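Protein argonaute (Aquifex aeolicus, PDB 1YVU) is a DNA-guided RNA endonuclease that uses short single-stranded DNA guides to bind complementary RNA targets and cut them with the help of divalent metal ions. Local coordinates at residues T19-K25 against R82-F88; K134-E140 against K160-F166; R337-E341 against F468-N472; K619-V625 against P651-L655. All coordinates share one frame; numbering follows the deposited sequence.

Interaction 1 of 4, residues T19-K25 against R82-F88; sequences TTFTVFK and RVGEEEF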
# COMPACT_ATOMS: atom_id res chain seq x y z
N THR A 19 -28.34 26.73 10.90
CA THR A 19 -27.27 27.00 9.93
C THR A 19 -26.23 28.05 10.40
O THR A 19 -25.39 28.49 9.61
CB THR A 19 -27.90 27.40 8.56
OG1 THR A 19 -29.19 26.81 8.43
CG2 THR A 19 -27.07 26.89 7.41
N THR A 20 -26.28 28.42 11.68
CA THR A 20 -25.36 29.40 12.27
C THR A 20 -24.03 28.77 12.71
O THR A 20 -24.01 27.78 13.46
CB THR A 20 -25.99 30.18 13.47
OG1 THR A 20 -27.38 30.43 13.21
CG2 THR A 20 -25.27 31.51 13.66
N PHE A 21 -22.95 29.33 12.15
CA PHE A 21 -21.54 28.93 12.36
C PHE A 21 -20.61 30.06 12.82
O PHE A 21 -20.61 31.15 12.23
CB PHE A 21 -20.94 28.39 11.03
CG PHE A 21 -21.22 26.94 10.75
CD1 PHE A 21 -22.51 26.39 10.89
CD2 PHE A 21 -20.19 26.13 10.29
CE1 PHE A 21 -22.79 25.05 10.56
CE2 PHE A 21 -20.44 24.77 9.95
CZ PHE A 21 -21.75 24.23 10.08
N THR A 22 -19.74 29.75 13.78
CA THR A 22 -18.75 30.69 14.30
C THR A 22 -17.39 30.55 13.58
O THR A 22 -16.77 29.48 13.57
CB THR A 22 -18.59 30.52 15.83
OG1 THR A 22 -19.88 30.55 16.44
CG2 THR A 22 -17.74 31.64 16.42
N VAL A 23 -16.95 31.65 12.96
CA VAL A 23 -15.68 31.69 12.23
C VAL A 23 -14.53 32.12 13.14
O VAL A 23 -14.69 32.93 14.06
CB VAL A 23 -15.76 32.65 10.99
CG1 VAL A 23 -14.56 32.46 10.08
CG2 VAL A 23 -17.04 32.43 10.21
N PHE A 24 -13.36 31.51 12.88
CA PHE A 24 -12.11 31.76 13.59
C PHE A 24 -10.96 31.87 12.59
O PHE A 24 -10.74 30.94 11.82
CB PHE A 24 -11.82 30.66 14.63
CG PHE A 24 -12.70 30.72 15.86
CD1 PHE A 24 -13.74 29.80 16.03
CD2 PHE A 24 -12.54 31.74 16.82
CE1 PHE A 24 -14.63 29.90 17.16
CE2 PHE A 24 -13.42 31.85 17.94
CZ PHE A 24 -14.46 30.93 18.10
N LYS A 25 -10.28 33.01 12.53
CA LYS A 25 -9.13 33.17 11.63
C LYS A 25 -7.92 33.52 12.52
O LYS A 25 -8.09 34.25 13.52
CB LYS A 25 -9.39 34.27 10.59
CG LYS A 25 -8.61 34.09 9.27
CD LYS A 25 -8.32 35.42 8.58
CE LYS A 25 -7.57 35.23 7.27
NZ LYS A 25 -7.17 36.52 6.66
N ARG A 82 -9.41 34.55 16.45
CA ARG A 82 -10.65 35.23 16.88
C ARG A 82 -11.73 35.30 15.77
O ARG A 82 -11.78 34.40 14.97
CB ARG A 82 -10.31 36.62 17.50
CG ARG A 82 -9.08 37.36 16.92
CD ARG A 82 -8.68 38.61 17.75
NE ARG A 82 -7.25 38.64 18.09
CZ ARG A 82 -6.50 39.75 18.20
NH1 ARG A 82 -7.02 40.95 18.01
NH2 ARG A 82 -5.20 39.64 18.46
N VAL A 83 -12.54 36.38 15.74
CA VAL A 83 -13.67 36.69 14.79
C VAL A 83 -15.00 36.04 15.20
O VAL A 83 -15.05 35.23 16.14
CB VAL A 83 -13.37 36.41 13.23
CG1 VAL A 83 -14.47 37.04 12.30
CG2 VAL A 83 -12.01 36.97 12.81
N GLY A 84 -16.07 36.48 14.52
CA GLY A 84 -17.41 35.98 14.75
C GLY A 84 -18.13 35.52 13.48
O GLY A 84 -17.57 35.55 12.38
N GLU A 85 -19.40 35.17 13.68
CA GLU A 85 -20.39 34.64 12.71
C GLU A 85 -20.50 34.88 11.20
O GLU A 85 -20.10 35.92 10.66
CB GLU A 85 -21.79 34.84 13.29
CG GLU A 85 -22.12 33.88 14.42
CD GLU A 85 -22.97 34.51 15.50
OE1 GLU A 85 -24.02 35.11 15.17
OE2 GLU A 85 -22.58 34.38 16.69
N GLU A 86 -21.13 33.88 10.57
CA GLU A 86 -21.45 33.77 9.13
C GLU A 86 -22.33 32.51 8.96
O GLU A 86 -22.18 31.54 9.70
CB GLU A 86 -20.19 33.68 8.25
CG GLU A 86 -19.89 34.95 7.45
CD GLU A 86 -18.97 34.69 6.26
OE1 GLU A 86 -19.51 34.38 5.18
OE2 GLU A 86 -17.72 34.80 6.39
N GLU A 87 -23.27 32.56 8.02
CA GLU A 87 -24.21 31.46 7.76
C GLU A 87 -23.79 30.59 6.58
O GLU A 87 -23.59 31.08 5.45
CB GLU A 87 -25.63 32.00 7.56
CG GLU A 87 -26.15 32.84 8.74
CD GLU A 87 -27.43 32.29 9.34
OE1 GLU A 87 -28.49 32.33 8.66
OE2 GLU A 87 -27.38 31.83 10.50
N PHE A 88 -23.74 29.30 6.86
CA PHE A 88 -23.32 28.20 5.96
C PHE A 88 -24.20 27.84 4.75
O PHE A 88 -25.36 27.44 4.89
CB PHE A 88 -23.08 26.97 6.86
CG PHE A 88 -22.67 25.72 6.14
CD1 PHE A 88 -21.37 25.56 5.65
CD2 PHE A 88 -23.59 24.66 6.00
CE1 PHE A 88 -20.98 24.35 5.04
CE2 PHE A 88 -23.21 23.45 5.38
CZ PHE A 88 -21.91 23.30 4.91
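The carbonyl oxygen of Arg82 takes two donors from the facing segment: Lys25 N bonds to Arg82 O at 3.2 Å, tilted 33° from the carbonyl plane, and Phe24 CA makes a CA-H...O contact with Arg82 O at 3.0 Å. Arg82 N returns a bond to Lys25 O, closing this end of the ladder. At the other end Glu86 N reaches Phe21 O at 3.2 Å, while the reverse bond from Phe21 N and the one from Phe88 N to Thr19 O are weak. In between, Thr22 and Phe24 make backbone bonds to Cys59 and Phe57 instead. Val23 packs its CG2 on Glu86 CB at 3.9 Å. With CG of Phe88 anti to the backbone nitrogen (chi1 179°), its ring runs beside that of Phe21, the planes 7° apart but slid so far that they barely overlap. It is Phe88 CB that sits over the centre of the Phe21 ring, 4.1 Å from its centroid. The Phe24 ring lies by the Arg82 carbonyl and also meets the Tyr69 ring. Replacing Phe24 with an alanine would probably strip Tyr69 of this aromatic neighbour and open a gap beside Asp66 and Cys59. Two short antiparallel stretches in one register, with strand 56-59 serving the middle, form this outlying beta ladder of the Argonaute N-terminal domain.

Interaction 2 of 4, residues K134-E140 against K160-F166; sequences KIALIPE and KFRIQPF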
# COMPACT_ATOMS: atom_id res chain seq x y z
N LYS A 134 -1.88 -14.44 23.59
CA LYS A 134 -3.32 -14.18 23.33
C LYS A 134 -3.51 -12.88 22.47
O LYS A 134 -3.05 -11.80 22.84
CB LYS A 134 -4.05 -14.07 24.69
CG LYS A 134 -5.55 -14.40 24.71
CD LYS A 134 -6.14 -14.25 26.14
CE LYS A 134 -7.68 -14.42 26.19
NZ LYS A 134 -8.31 -14.13 27.53
N ILE A 135 -4.17 -13.02 21.32
CA ILE A 135 -4.42 -11.92 20.36
C ILE A 135 -5.92 -11.55 20.18
O ILE A 135 -6.81 -12.38 20.43
CB ILE A 135 -3.82 -12.29 18.93
CG1 ILE A 135 -2.37 -12.76 19.03
CG2 ILE A 135 -3.82 -11.09 18.00
CD1 ILE A 135 -1.81 -13.33 17.74
N ALA A 136 -6.19 -10.31 19.74
CA ALA A 136 -7.53 -9.77 19.47
C ALA A 136 -7.55 -9.09 18.09
O ALA A 136 -6.57 -8.48 17.68
CB ALA A 136 -7.95 -8.77 20.54
N LEU A 137 -8.67 -9.23 17.39
CA LEU A 137 -8.85 -8.65 16.05
C LEU A 137 -9.71 -7.40 16.19
O LEU A 137 -10.90 -7.43 15.91
CB LEU A 137 -9.57 -9.64 15.13
CG LEU A 137 -9.00 -11.05 14.96
CD1 LEU A 137 -10.13 -12.07 14.81
CD2 LEU A 137 -8.05 -11.09 13.78
N ILE A 138 -9.10 -6.30 16.63
CA ILE A 138 -9.83 -5.05 16.83
C ILE A 138 -10.42 -4.44 15.56
O ILE A 138 -9.78 -4.46 14.52
CB ILE A 138 -8.94 -4.06 17.65
CG1 ILE A 138 -8.85 -4.60 19.08
CG2 ILE A 138 -9.51 -2.61 17.63
CD1 ILE A 138 -7.66 -4.11 19.86
N PRO A 139 -11.71 -4.05 15.59
CA PRO A 139 -12.36 -3.45 14.42
C PRO A 139 -12.05 -1.97 14.27
O PRO A 139 -12.07 -1.21 15.25
CB PRO A 139 -13.85 -3.62 14.71
CG PRO A 139 -13.89 -4.65 15.75
CD PRO A 139 -12.72 -4.42 16.59
N GLU A 140 -11.75 -1.58 13.05
CA GLU A 140 -11.49 -0.18 12.74
C GLU A 140 -12.47 0.20 11.65
O GLU A 140 -12.75 -0.57 10.71
CB GLU A 140 -10.03 0.06 12.30
CG GLU A 140 -9.62 -0.60 10.98
CD GLU A 140 -8.13 -0.57 10.70
OE1 GLU A 140 -7.44 0.34 11.22
OE2 GLU A 140 -7.66 -1.46 9.94
N LYS A 160 -12.39 -2.69 8.78
CA LYS A 160 -11.24 -3.57 8.70
C LYS A 160 -10.91 -4.09 10.10
O LYS A 160 -11.51 -3.63 11.07
CB LYS A 160 -10.08 -2.83 8.02
CG LYS A 160 -10.38 -2.56 6.52
CD LYS A 160 -9.38 -1.66 5.79
CE LYS A 160 -9.86 -1.43 4.34
NZ LYS A 160 -8.93 -0.63 3.50
N PHE A 161 -10.07 -5.12 10.20
CA PHE A 161 -9.69 -5.69 11.51
C PHE A 161 -8.22 -5.56 11.81
O PHE A 161 -7.37 -6.14 11.14
CB PHE A 161 -10.10 -7.16 11.64
CG PHE A 161 -11.58 -7.37 11.76
CD1 PHE A 161 -12.35 -7.65 10.61
CD2 PHE A 161 -12.23 -7.23 13.00
CE1 PHE A 161 -13.75 -7.77 10.70
CE2 PHE A 161 -13.64 -7.35 13.09
CZ PHE A 161 -14.40 -7.62 11.94
N ARG A 162 -7.93 -4.78 12.84
CA ARG A 162 -6.58 -4.49 13.30
C ARG A 162 -6.17 -5.62 14.23
O ARG A 162 -6.85 -5.87 15.23
CB ARG A 162 -6.57 -3.13 14.03
CG ARG A 162 -5.20 -2.56 14.31
CD ARG A 162 -4.48 -2.21 13.04
NE ARG A 162 -4.72 -0.85 12.57
CZ ARG A 162 -4.31 -0.36 11.39
NH1 ARG A 162 -3.62 -1.13 10.54
NH2 ARG A 162 -4.53 0.92 11.10
N ILE A 163 -5.11 -6.33 13.85
CA ILE A 163 -4.61 -7.46 14.66
C ILE A 163 -3.70 -6.89 15.73
O ILE A 163 -2.68 -6.28 15.44
CB ILE A 163 -3.86 -8.52 13.79
CG1 ILE A 163 -4.64 -8.83 12.49
CG2 ILE A 163 -3.71 -9.82 14.57
CD1 ILE A 163 -3.86 -9.64 11.44
N GLN A 164 -4.10 -7.08 16.99
CA GLN A 164 -3.35 -6.54 18.11
C GLN A 164 -3.29 -7.50 19.29
O GLN A 164 -4.26 -8.22 19.51
CB GLN A 164 -4.01 -5.23 18.58
CG GLN A 164 -3.57 -3.98 17.82
CD GLN A 164 -4.27 -2.73 18.28
OE1 GLN A 164 -4.78 -2.65 19.39
NE2 GLN A 164 -4.28 -1.74 17.42
N PRO A 165 -2.15 -7.56 20.03
CA PRO A 165 -2.00 -8.43 21.20
C PRO A 165 -2.64 -7.79 22.43
O PRO A 165 -2.78 -6.57 22.50
CB PRO A 165 -0.48 -8.51 21.39
CG PRO A 165 0.07 -8.18 20.07
CD PRO A 165 -0.82 -7.06 19.63
N PHE A 166 -3.01 -8.62 23.41
CA PHE A 166 -3.64 -8.16 24.64
C PHE A 166 -2.64 -7.34 25.45
O PHE A 166 -2.99 -6.32 26.06
CB PHE A 166 -4.11 -9.37 25.46
CG PHE A 166 -5.52 -9.80 25.14
CD1 PHE A 166 -5.82 -10.45 23.93
CD2 PHE A 166 -6.58 -9.54 26.05
CE1 PHE A 166 -7.16 -10.84 23.61
CE2 PHE A 166 -7.93 -9.93 25.76
CZ PHE A 166 -8.22 -10.58 24.53
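Glu140 holds CG between its backbone nitrogen and carbonyl carbon (chi1 66°), and Arg162 bends twice, at chi2 and chi3; together these turns lay the carboxylate over one face of the guanidinium. The two planes stand 71° apart, and Glu140 OE1 forms a salt bridge to Arg162 NH2 at 3.0 Å. This is an over-the-face pairing, unlike the coplanar two-pronged kind. At the opposite end Lys134 passes its chain across the Phe166 ring, with Lys134 CD 4.3 Å above the plane and NZ in an off-centre cation-pi contact. Ile135 O comes to the edge of the same ring. Between these ends the backbones pair antiparallel: Ala136 and Gln164 exchange two bonds, Gln164 N to Ala136 O being 2.9 Å long and nearly straight. Ile135, Leu137 and Pro139 share one sheet face with Pro165, Ile163 and Phe161; Ile135 CG2 meets Ile163 CG2 at 3.7 Å, and Pro139 CG meets Phe161 CE2 at 3.8 Å. The hairpin belongs to linker L1. Phe118 of helix 110-126 packs on Pro139 and Phe161, while strand 127-129 flanks strand 134-147 and strand 9-14 flanks strand 153-165.

Interaction 3 of 4, residues R337-E341 against F468-N472; sequences RKFLE and FVLLN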
# COMPACT_ATOMS: atom_id res chain seq x y z
N ARG A 337 -2.95 -22.84 -22.25
CA ARG A 337 -1.85 -23.75 -21.98
C ARG A 337 -1.35 -24.06 -23.38
O ARG A 337 -0.15 -24.18 -23.61
CB ARG A 337 -2.34 -25.04 -21.34
CG ARG A 337 -2.57 -24.99 -19.86
CD ARG A 337 -4.02 -24.68 -19.54
NE ARG A 337 -4.21 -24.48 -18.11
CZ ARG A 337 -4.87 -25.30 -17.29
NH1 ARG A 337 -5.43 -26.41 -17.77
NH2 ARG A 337 -4.92 -25.03 -16.01
N LYS A 338 -2.32 -24.12 -24.31
CA LYS A 338 -2.11 -24.38 -25.72
C LYS A 338 -1.16 -23.37 -26.31
O LYS A 338 -0.17 -23.76 -26.95
CB LYS A 338 -3.43 -24.30 -26.49
CG LYS A 338 -4.34 -25.54 -26.44
CD LYS A 338 -5.68 -25.25 -27.17
CE LYS A 338 -6.57 -26.49 -27.34
NZ LYS A 338 -7.93 -26.12 -27.85
N PHE A 339 -1.43 -22.09 -26.04
CA PHE A 339 -0.58 -21.01 -26.53
C PHE A 339 0.83 -21.16 -25.96
O PHE A 339 1.79 -21.18 -26.71
CB PHE A 339 -1.18 -19.61 -26.22
CG PHE A 339 -0.30 -18.45 -26.67
CD1 PHE A 339 0.03 -18.27 -28.02
CD2 PHE A 339 0.31 -17.60 -25.72
CE1 PHE A 339 0.98 -17.28 -28.42
CE2 PHE A 339 1.25 -16.61 -26.11
CZ PHE A 339 1.59 -16.45 -27.45
N LEU A 340 0.92 -21.45 -24.67
CA LEU A 340 2.22 -21.60 -24.04
C LEU A 340 2.95 -22.88 -24.38
O LEU A 340 4.11 -23.04 -24.03
CB LEU A 340 2.08 -21.46 -22.52
CG LEU A 340 1.87 -20.06 -21.96
CD1 LEU A 340 1.38 -20.19 -20.52
CD2 LEU A 340 3.14 -19.19 -22.07
N GLU A 341 2.26 -23.81 -25.05
CA GLU A 341 2.88 -25.07 -25.44
C GLU A 341 3.55 -24.83 -26.76
O GLU A 341 4.75 -25.07 -26.90
CB GLU A 341 1.84 -26.19 -25.60
CG GLU A 341 1.55 -27.01 -24.32
CD GLU A 341 0.39 -28.04 -24.46
OE1 GLU A 341 0.48 -28.95 -25.33
OE2 GLU A 341 -0.59 -27.94 -23.68
N PHE A 468 0.56 -28.72 -16.17
CA PHE A 468 0.21 -27.34 -15.83
C PHE A 468 1.29 -26.70 -15.05
O PHE A 468 1.57 -25.52 -15.27
CB PHE A 468 -1.10 -27.24 -15.05
CG PHE A 468 -2.26 -27.91 -15.72
CD1 PHE A 468 -2.24 -28.24 -17.11
CD2 PHE A 468 -3.37 -28.30 -14.94
CE1 PHE A 468 -3.30 -28.97 -17.71
CE2 PHE A 468 -4.44 -29.03 -15.53
CZ PHE A 468 -4.40 -29.37 -16.92
N VAL A 469 1.94 -27.47 -14.18
CA VAL A 469 3.06 -27.00 -13.37
C VAL A 469 4.21 -26.70 -14.30
O VAL A 469 4.77 -25.62 -14.25
CB VAL A 469 3.51 -28.03 -12.33
CG1 VAL A 469 4.52 -27.39 -11.35
CG2 VAL A 469 2.29 -28.59 -11.59
N LEU A 470 4.47 -27.63 -15.22
CA LEU A 470 5.52 -27.51 -16.23
C LEU A 470 5.28 -26.23 -17.03
O LEU A 470 6.19 -25.44 -17.21
CB LEU A 470 5.46 -28.71 -17.16
CG LEU A 470 6.40 -28.96 -18.35
CD1 LEU A 470 7.56 -29.80 -17.90
CD2 LEU A 470 5.64 -29.74 -19.47
N LEU A 471 4.02 -25.97 -17.38
CA LEU A 471 3.67 -24.76 -18.13
C LEU A 471 3.77 -23.51 -17.30
O LEU A 471 4.40 -22.52 -17.74
CB LEU A 471 2.29 -24.88 -18.78
CG LEU A 471 2.34 -25.78 -20.03
CD1 LEU A 471 0.98 -26.10 -20.49
CD2 LEU A 471 3.12 -25.16 -21.16
N ASN A 472 3.22 -23.57 -16.08
CA ASN A 472 3.24 -22.46 -15.13
C ASN A 472 4.68 -22.02 -14.95
O ASN A 472 5.03 -20.86 -15.22
CB ASN A 472 2.63 -22.90 -13.79
CG ASN A 472 2.43 -21.73 -12.80
OD1 ASN A 472 3.35 -20.94 -12.55
ND2 ASN A 472 1.24 -21.65 -12.20
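Leu471 fills the close part of this contact, pushing its two methyl groups into the start of helix 337-342: Leu471 CD1 lies 3.6 Å from Arg337 CB, and Leu471 CD2 4.1 Å from Leu340 CB. Glu341 adds its CG, its side chain crossing that of Leu471 at about a right angle. Leu340 and Leu471 are buried, Phe379 also packs on Leu471, and Lys383 NZ satisfies the Leu340 carbonyl oxygen. The outer part is looser. There Arg337, bent at chi2, lays its guanidinium over one face of the Phe468 ring; Arg337 CZ stands 3.8 Å from the ring centroid, 4° off the normal, and the planes are 30° apart, a tilted cation-pi stack. Arg337 is poorly ordered, consistent with a loose hold on this partly exposed side. A serine at Phe468 would remove that aromatic face and is likely to let the guanidinium swing away from helix 466-480. The segment axes approach no closer than 10.4 Å at 62°, bridged mainly by side chains, with the Leu340 carbonyl also touching Leu471 CD2. Helix 337-342 is in the Mid domain and helix 466-480 in the PIWI domain: an interdomain helix-helix contact of the Argonaute PIWI lobe.

Interaction 4 of 4, residues K619-V625 against P651-L655; sequences KLSEDSV and PVEVL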
# COMPACT_ATOMS: atom_id res chain seq x y z
N LYS A 619 -16.16 5.93 -11.47
CA LYS A 619 -15.36 7.12 -11.75
C LYS A 619 -15.65 8.29 -10.79
O LYS A 619 -16.80 8.55 -10.42
CB LYS A 619 -15.52 7.53 -13.22
CG LYS A 619 -14.50 8.54 -13.74
CD LYS A 619 -14.68 8.79 -15.25
CE LYS A 619 -13.71 9.85 -15.73
NZ LYS A 619 -14.32 11.07 -16.41
N LEU A 620 -14.56 8.91 -10.31
CA LEU A 620 -14.61 10.05 -9.40
C LEU A 620 -14.34 11.40 -10.10
O LEU A 620 -14.25 11.45 -11.34
CB LEU A 620 -13.66 9.83 -8.22
CG LEU A 620 -14.00 8.58 -7.42
CD1 LEU A 620 -12.87 8.18 -6.50
CD2 LEU A 620 -15.30 8.83 -6.65
N SER A 621 -14.21 12.46 -9.31
CA SER A 621 -14.03 13.83 -9.82
C SER A 621 -12.80 14.19 -10.63
O SER A 621 -12.87 14.23 -11.86
CB SER A 621 -14.23 14.84 -8.69
OG SER A 621 -13.42 14.56 -7.56
N GLU A 622 -11.69 14.45 -9.93
CA GLU A 622 -10.42 14.86 -10.54
C GLU A 622 -9.70 13.71 -11.27
O GLU A 622 -8.52 13.40 -11.01
CB GLU A 622 -9.52 15.47 -9.44
CG GLU A 622 -10.16 16.60 -8.60
CD GLU A 622 -9.56 16.71 -7.19
OE1 GLU A 622 -8.45 16.16 -6.95
OE2 GLU A 622 -10.21 17.35 -6.33
N ASP A 623 -10.42 13.12 -12.23
CA ASP A 623 -10.00 11.99 -13.05
C ASP A 623 -9.34 10.84 -12.29
O ASP A 623 -8.21 10.44 -12.55
CB ASP A 623 -9.17 12.43 -14.27
CG ASP A 623 -10.00 12.44 -15.57
OD1 ASP A 623 -11.21 12.13 -15.51
OD2 ASP A 623 -9.45 12.74 -16.65
N SER A 624 -10.02 10.46 -11.21
CA SER A 624 -9.62 9.34 -10.39
C SER A 624 -10.68 8.27 -10.65
O SER A 624 -11.84 8.61 -10.95
CB SER A 624 -9.46 9.74 -8.91
OG SER A 624 -10.47 10.62 -8.46
N VAL A 625 -10.24 7.01 -10.72
CA VAL A 625 -11.08 5.84 -11.01
C VAL A 625 -10.75 4.70 -10.07
O VAL A 625 -9.57 4.35 -9.91
CB VAL A 625 -10.79 5.29 -12.47
CG1 VAL A 625 -11.50 3.96 -12.74
CG2 VAL A 625 -11.17 6.29 -13.52
N PRO A 651 -7.43 10.72 -21.58
CA PRO A 651 -8.50 10.44 -20.60
C PRO A 651 -8.16 9.26 -19.68
O PRO A 651 -7.44 8.37 -20.12
CB PRO A 651 -9.69 10.08 -21.50
CG PRO A 651 -9.42 10.87 -22.75
CD PRO A 651 -7.95 10.62 -22.95
N VAL A 652 -8.71 9.23 -18.46
CA VAL A 652 -8.45 8.12 -17.52
C VAL A 652 -8.83 6.76 -18.02
O VAL A 652 -8.13 5.81 -17.78
CB VAL A 652 -9.15 8.22 -16.16
CG1 VAL A 652 -8.18 8.59 -15.09
CG2 VAL A 652 -10.32 9.10 -16.23
N GLU A 653 -9.96 6.68 -18.72
CA GLU A 653 -10.41 5.42 -19.28
C GLU A 653 -9.35 4.77 -20.20
O GLU A 653 -9.11 3.55 -20.13
CB GLU A 653 -11.74 5.64 -20.01
CG GLU A 653 -12.90 5.95 -19.06
CD GLU A 653 -13.33 7.41 -19.07
OE1 GLU A 653 -12.68 8.26 -19.73
OE2 GLU A 653 -14.35 7.69 -18.40
N VAL A 654 -8.63 5.61 -20.95
CA VAL A 654 -7.59 5.17 -21.87
C VAL A 654 -6.36 4.69 -21.07
O VAL A 654 -5.80 3.63 -21.34
CB VAL A 654 -7.21 6.31 -22.87
CG1 VAL A 654 -6.03 5.89 -23.76
CG2 VAL A 654 -8.40 6.69 -23.76
N LEU A 655 -6.00 5.46 -20.05
CA LEU A 655 -4.88 5.16 -19.19
C LEU A 655 -5.12 3.94 -18.35
O LEU A 655 -4.18 3.22 -18.00
CB LEU A 655 -4.63 6.32 -18.26
CG LEU A 655 -4.38 7.65 -18.96
CD1 LEU A 655 -4.52 8.81 -17.95
CD2 LEU A 655 -3.01 7.62 -19.66
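Lys619 runs extended toward the helix that begins at Val652 and then bends at its last torsion (chi4 -123°). Its methylenes do the touching: Lys619 CE lies 3.5 Å from Val652 CG2, and Lys619 CD lies 3.4 Å from Glu653 OE2, the two chains of the latter pair crossing at about a right angle. The charged end is shared. Lys619 NZ forms a long salt bridge to Glu653 OE2 (3.9 Å) and a weak bond to Asp623 OD1 (3.4 Å), so the lysine stands between two carboxylates, with Glu149 a third, long and weak partner. The chain then turns back: Leu620 N bonds to Ser624 O, and Asp623 N to Ser621 O around the inverse gamma turn centred on Glu622. This is the tip of the hairpin between strands 616-619 and 624-627, part of the PIWI box in the RNase H-like PIWI domain. Asp623, in a left-handed backbone conformation, turns its side chain to the first turn of helix 652-661, where Pro651 holds the N-cap position. Val652 spreads its methyls over it, CG1 toward the Asp623 carbonyl oxygen and CG2 toward the carboxylate. Asp623 OD2 forms a salt bridge with Lys645 on the adjacent strand 641-645, and the nearby helix start would probably favour its negative charge as well. Val625 then brings CG2 to Val652 CB at 3.8 Å, the two valines sliding past each other in opposite directions.

How the interactions relate
The four contacts follow one another along the chain and none touches another. Interactions 1 and 3 lie farthest apart, their centres 68 Å from each other on opposite sides of the chain's centre, in the N-terminal domain and at the Mid-PIWI boundary. Interactions 2 and 4 come nearest, about 14 Å between nearest atoms, and are linked by strand 134-147, which runs on from interaction 2 to Leu146 and Lys147, where it meets Leu620 and Ser621 of interaction 4. Linker L1 and the PIWI box are thereby joined. Interactions 3 and 4, centres 36 Å apart, both involve the PIWI domain. All four lie away from the calcium held by Asp502 and Asp683.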